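Local coordinates for protein type-iv like pilin ttha1219 (Thermus thermophilus, PDB 5G24) that is a type IV-like pilin, probably anchored in the membrane by its N-terminal helix and related to the subunits that build pili and pseudopili, at the interface of chains A and B. Numbering follows the deposited sequence. Chains: chain A/B, Type-iv like pilin ttha1219.

Contact 1: the interface of chains A and B. Residues chain A 44-45, 48, 139-140, 184; chain B 44, 48, 139.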
# COMPACT_ATOMS: atom_id res chain seq x y z
N ARG A 44 -1.86 6.02 -14.83
CA ARG A 44 -1.03 5.01 -14.27
C ARG A 44 -0.13 5.55 -13.15
O ARG A 44 -0.02 4.95 -12.10
CB ARG A 44 -0.19 4.36 -15.34
CG ARG A 44 0.81 3.36 -14.80
CD ARG A 44 1.56 2.74 -15.93
NE ARG A 44 2.45 1.70 -15.47
CZ ARG A 44 3.38 1.10 -16.22
NH1 ARG A 44 3.57 1.48 -17.45
NH2 ARG A 44 4.10 0.14 -15.75
N LEU A 45 0.48 6.72 -13.40
CA LEU A 45 1.33 7.31 -12.41
C LEU A 45 0.51 7.67 -11.13
O LEU A 45 0.98 7.51 -10.01
CB LEU A 45 2.12 8.54 -12.96
CG LEU A 45 3.05 9.27 -12.04
CD1 LEU A 45 4.07 8.34 -11.46
CD2 LEU A 45 3.79 10.41 -12.79
N GLU A 48 -0.02 4.73 -9.00
CA GLU A 48 1.21 4.43 -8.20
C GLU A 48 1.35 5.31 -7.00
O GLU A 48 1.65 4.83 -5.86
CB GLU A 48 2.50 4.53 -9.02
CG GLU A 48 2.89 3.31 -9.86
CD GLU A 48 3.69 3.62 -11.19
OE1 GLU A 48 3.51 4.72 -11.79
OE2 GLU A 48 4.50 2.76 -11.65
N GLU A 139 12.39 4.03 -14.16
CA GLU A 139 11.43 4.64 -15.04
C GLU A 139 10.62 5.78 -14.36
O GLU A 139 10.49 6.91 -14.89
CB GLU A 139 10.49 3.61 -15.59
CG GLU A 139 9.52 4.22 -16.60
CD GLU A 139 8.86 3.19 -17.48
OE1 GLU A 139 9.58 2.25 -17.91
OE2 GLU A 139 7.64 3.28 -17.75
N VAL A 140 10.10 5.49 -13.19
CA VAL A 140 9.49 6.46 -12.37
C VAL A 140 10.65 7.15 -11.56
O VAL A 140 11.52 6.48 -11.05
CB VAL A 140 8.52 5.83 -11.35
CG1 VAL A 140 8.00 6.88 -10.39
CG2 VAL A 140 7.41 5.15 -12.07
N VAL A 184 7.44 10.48 -15.19
CA VAL A 184 7.78 9.44 -16.12
C VAL A 184 8.06 9.95 -17.51
O VAL A 184 7.55 10.97 -17.89
CB VAL A 184 6.64 8.33 -16.20
CG1 VAL A 184 6.47 7.69 -14.85
CG2 VAL A 184 5.31 8.90 -16.61
N ARG B 44 9.57 -1.46 -13.26
CA ARG B 44 8.50 -0.62 -12.83
C ARG B 44 7.21 -1.42 -12.52
O ARG B 44 6.55 -1.12 -11.53
CB ARG B 44 8.21 0.44 -13.83
CG ARG B 44 7.02 1.31 -13.51
CD ARG B 44 6.78 2.33 -14.57
NE ARG B 44 5.62 3.12 -14.25
CZ ARG B 44 5.03 3.95 -15.06
NH1 ARG B 44 5.53 4.19 -16.26
NH2 ARG B 44 3.96 4.64 -14.67
N GLU B 48 5.02 -1.88 -8.95
CA GLU B 48 3.59 -1.74 -8.77
C GLU B 48 2.94 -3.03 -8.05
O GLU B 48 2.11 -2.88 -7.17
CB GLU B 48 2.83 -1.47 -10.09
CG GLU B 48 2.72 -0.01 -10.56
CD GLU B 48 2.70 0.21 -12.14
OE1 GLU B 48 3.27 -0.62 -12.88
OE2 GLU B 48 2.19 1.22 -12.66
N GLU B 139 -3.58 1.56 -18.81
CA GLU B 139 -2.27 1.17 -19.34
C GLU B 139 -1.84 -0.19 -18.76
O GLU B 139 -1.34 -1.07 -19.46
CB GLU B 139 -1.24 2.23 -19.00
CG GLU B 139 0.13 1.91 -19.57
CD GLU B 139 1.08 3.10 -19.68
OE1 GLU B 139 0.62 4.15 -20.11
OE2 GLU B 139 2.24 2.99 -19.25
O HOH W 1 -0.37 1.92 -11.70
O HOH W 2 6.18 1.32 -9.94
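A two-fold homodimer interface of salt bridges between pilin helices joins the two chains here; it holds the N-terminal helices of this type IV-like pilin together in the deposited assembly, although the structure alone does not show that the pair forms in the cell. A:Arg44 and B:Arg44 reach toward each other across the axis and cross obliquely, each with CG anti to the backbone N (chi1 175° in both) and the chain extended as far as NE. Their guanidinium groups lie face to face, planes 8° apart, with A:Arg44 CZ 3.5 Å from B:Arg44 CZ. The stacking of two like charges is probably offset at the edges, where carboxylates of the opposite chain lie in the guanidinium planes. A:Glu48 takes the side of B:Arg44 with both oxygens: OE2 receives NE on its syn lone pair at 2.9 Å, in an almost straight bond, while OE1 accepts NH2 from a tilted position. B:Glu48 meets A:Arg44 in the same side-on manner. A:Glu139 arrives from the loop before strand 141-151 and, with its carboxylate turned steeply to the guanidinium, accepts B:Arg44 NH1 on the anti side of OE2 at 2.7 Å; B:Glu139 does likewise for A:Arg44. Three bonds thus fix each guanidinium against rotation. On the face of B:Arg44 away from the stack, A:Val184 CG1 packs 3.6 Å above the plane, and A:Val140 CG2 rests near NE and CD. Water 2 joins A:Glu48 OE2 to B:Arg44 O, and water 1 links B:Glu48 OE2 to A:Arg44 O.

Contact 2: the interface of chains A and B. Residues chain A 58-59, 62, 93-94; chain B 58, 93-94.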
# COMPACT_ATOMS: atom_id res chain seq x y z
N ARG A 58 -0.85 3.95 6.27
CA ARG A 58 -1.08 2.86 7.22
C ARG A 58 0.10 2.68 8.17
O ARG A 58 -0.07 2.37 9.31
CB ARG A 58 -1.42 1.57 6.48
CG ARG A 58 -2.79 1.61 5.81
CD ARG A 58 -3.15 0.23 5.26
NE ARG A 58 -4.25 0.24 4.26
CZ ARG A 58 -4.45 -0.75 3.37
NH1 ARG A 58 -3.62 -1.84 3.33
NH2 ARG A 58 -5.50 -0.64 2.53
N GLU A 59 1.30 2.86 7.68
CA GLU A 59 2.52 2.81 8.50
C GLU A 59 2.55 4.00 9.51
O GLU A 59 2.73 3.84 10.73
CB GLU A 59 3.72 2.75 7.57
CG GLU A 59 5.08 2.55 8.20
CD GLU A 59 5.42 1.15 8.58
OE1 GLU A 59 4.67 0.19 8.29
OE2 GLU A 59 6.49 1.01 9.19
N THR A 62 0.19 4.27 12.72
CA THR A 62 0.55 3.51 13.91
C THR A 62 1.63 4.17 14.78
O THR A 62 1.82 3.78 15.93
CB THR A 62 1.10 2.11 13.58
OG1 THR A 62 2.30 2.31 12.83
CG2 THR A 62 0.10 1.29 12.78
N MET A 93 -1.15 -7.72 15.38
CA MET A 93 -1.63 -6.47 14.70
C MET A 93 -1.03 -6.24 13.31
O MET A 93 -1.73 -5.76 12.41
CB MET A 93 -1.41 -5.24 15.62
CG MET A 93 -0.04 -4.52 15.60
SD MET A 93 0.08 -2.95 16.58
CE MET A 93 -0.37 -1.66 15.38
N GLU A 94 0.25 -6.58 13.15
CA GLU A 94 1.05 -6.27 11.96
C GLU A 94 1.85 -7.52 11.66
O GLU A 94 2.38 -8.16 12.58
CB GLU A 94 1.99 -5.07 12.29
CG GLU A 94 2.36 -4.01 11.21
CD GLU A 94 2.77 -4.65 9.84
OE1 GLU A 94 3.55 -5.65 9.76
OE2 GLU A 94 2.27 -4.14 8.80
N ARG B 58 -1.19 -6.30 4.34
CA ARG B 58 -1.51 -5.58 5.61
C ARG B 58 -3.00 -5.62 5.95
O ARG B 58 -3.38 -5.81 7.09
CB ARG B 58 -1.05 -4.14 5.54
CG ARG B 58 -0.87 -3.60 6.93
CD ARG B 58 -0.81 -2.06 7.00
NE ARG B 58 -0.43 -1.59 8.37
CZ ARG B 58 0.73 -1.04 8.73
NH1 ARG B 58 1.72 -0.82 7.83
NH2 ARG B 58 0.89 -0.65 10.01
N MET B 93 -4.84 1.43 16.10
CA MET B 93 -3.90 0.39 15.63
C MET B 93 -3.87 0.23 14.09
O MET B 93 -2.82 -0.13 13.54
CB MET B 93 -4.10 -0.96 16.40
CG MET B 93 -5.45 -1.67 16.26
SD MET B 93 -5.43 -3.48 16.55
CE MET B 93 -5.15 -4.17 14.86
N GLU B 94 -4.99 0.50 13.41
CA GLU B 94 -5.13 0.36 11.95
C GLU B 94 -5.95 1.50 11.41
O GLU B 94 -6.90 1.98 12.06
CB GLU B 94 -5.71 -0.99 11.52
CG GLU B 94 -4.79 -2.23 11.80
CD GLU B 94 -3.40 -2.28 11.04
OE1 GLU B 94 -3.35 -2.20 9.76
OE2 GLU B 94 -2.32 -2.43 11.71
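B:Arg58 threads between A:Arg58, A:Glu59 and A:Glu94 where the N-terminal helices of the type IV-like pilin end, in the same two-fold interface. Its CB lies beside the guanidinium nitrogen A:Arg58 NH1. From there CG stands anti to the backbone N (chi1 -158°) and approaches A:Glu94 OE2, and B:Arg58 CD packs on A:Arg58 CD at 3.7 Å as the two arginine chains pass head to tail. At B:Arg58 NE the partner is its own chain's B:Glu94, whose OE1 takes the N-H on its syn lone pair at 3.3 Å, holding the guanidinium from its own side. The guanidinium is covered on both faces: A:Glu94 OE2 sits 3.4 Å above the centre of one, close enough to NH1 for a salt bridge, and the backbone carbonyl oxygen A:Arg58 O lies over the rim of the other. B:Arg58 NH1 donates to A:Glu59 OE1 at 3.2 Å, the carboxylate met on its anti side and turned nearly perpendicular to the guanidinium, while NH2 lies under A:Arg58 O and nears the methyl A:Thr62 CG2. A leucine here would probably leave the A:Glu59 and A:Glu94 carboxylates without their positive mate and B:Glu94 free to turn. Alongside, A:Thr62 OG1 bonds back to A:Glu59 O at 2.6 Å, which leaves CG2 to face B:Met93 O. The side chains of A:Met93 and B:Met93 slide past each other in opposite directions, and A:Met93 CE, carried round by the bend at chi3 (-91°), touches B:Met93 CB at 3.9 Å.

About 26 Å separates the C-alpha centres of contact 1 and contact 2, yet both draw on the same long N-terminal helix, 35-61 in chain A and 40-61 in chain B. Contact 1 lies toward its start and contact 2 at its C-terminal end, so the paired helices are tied at two levels. Apart from A:Thr62, just past the helix, the remaining residues come from loops and from strand 173-184 of the globular part, bringing it into the dimer too. Arginine-glutamate pairing recurs at both levels, with nearly matching halves in contact 1; in contact 2 the two-fold holds for the chains as a whole but the Arg58 side chains depart from it.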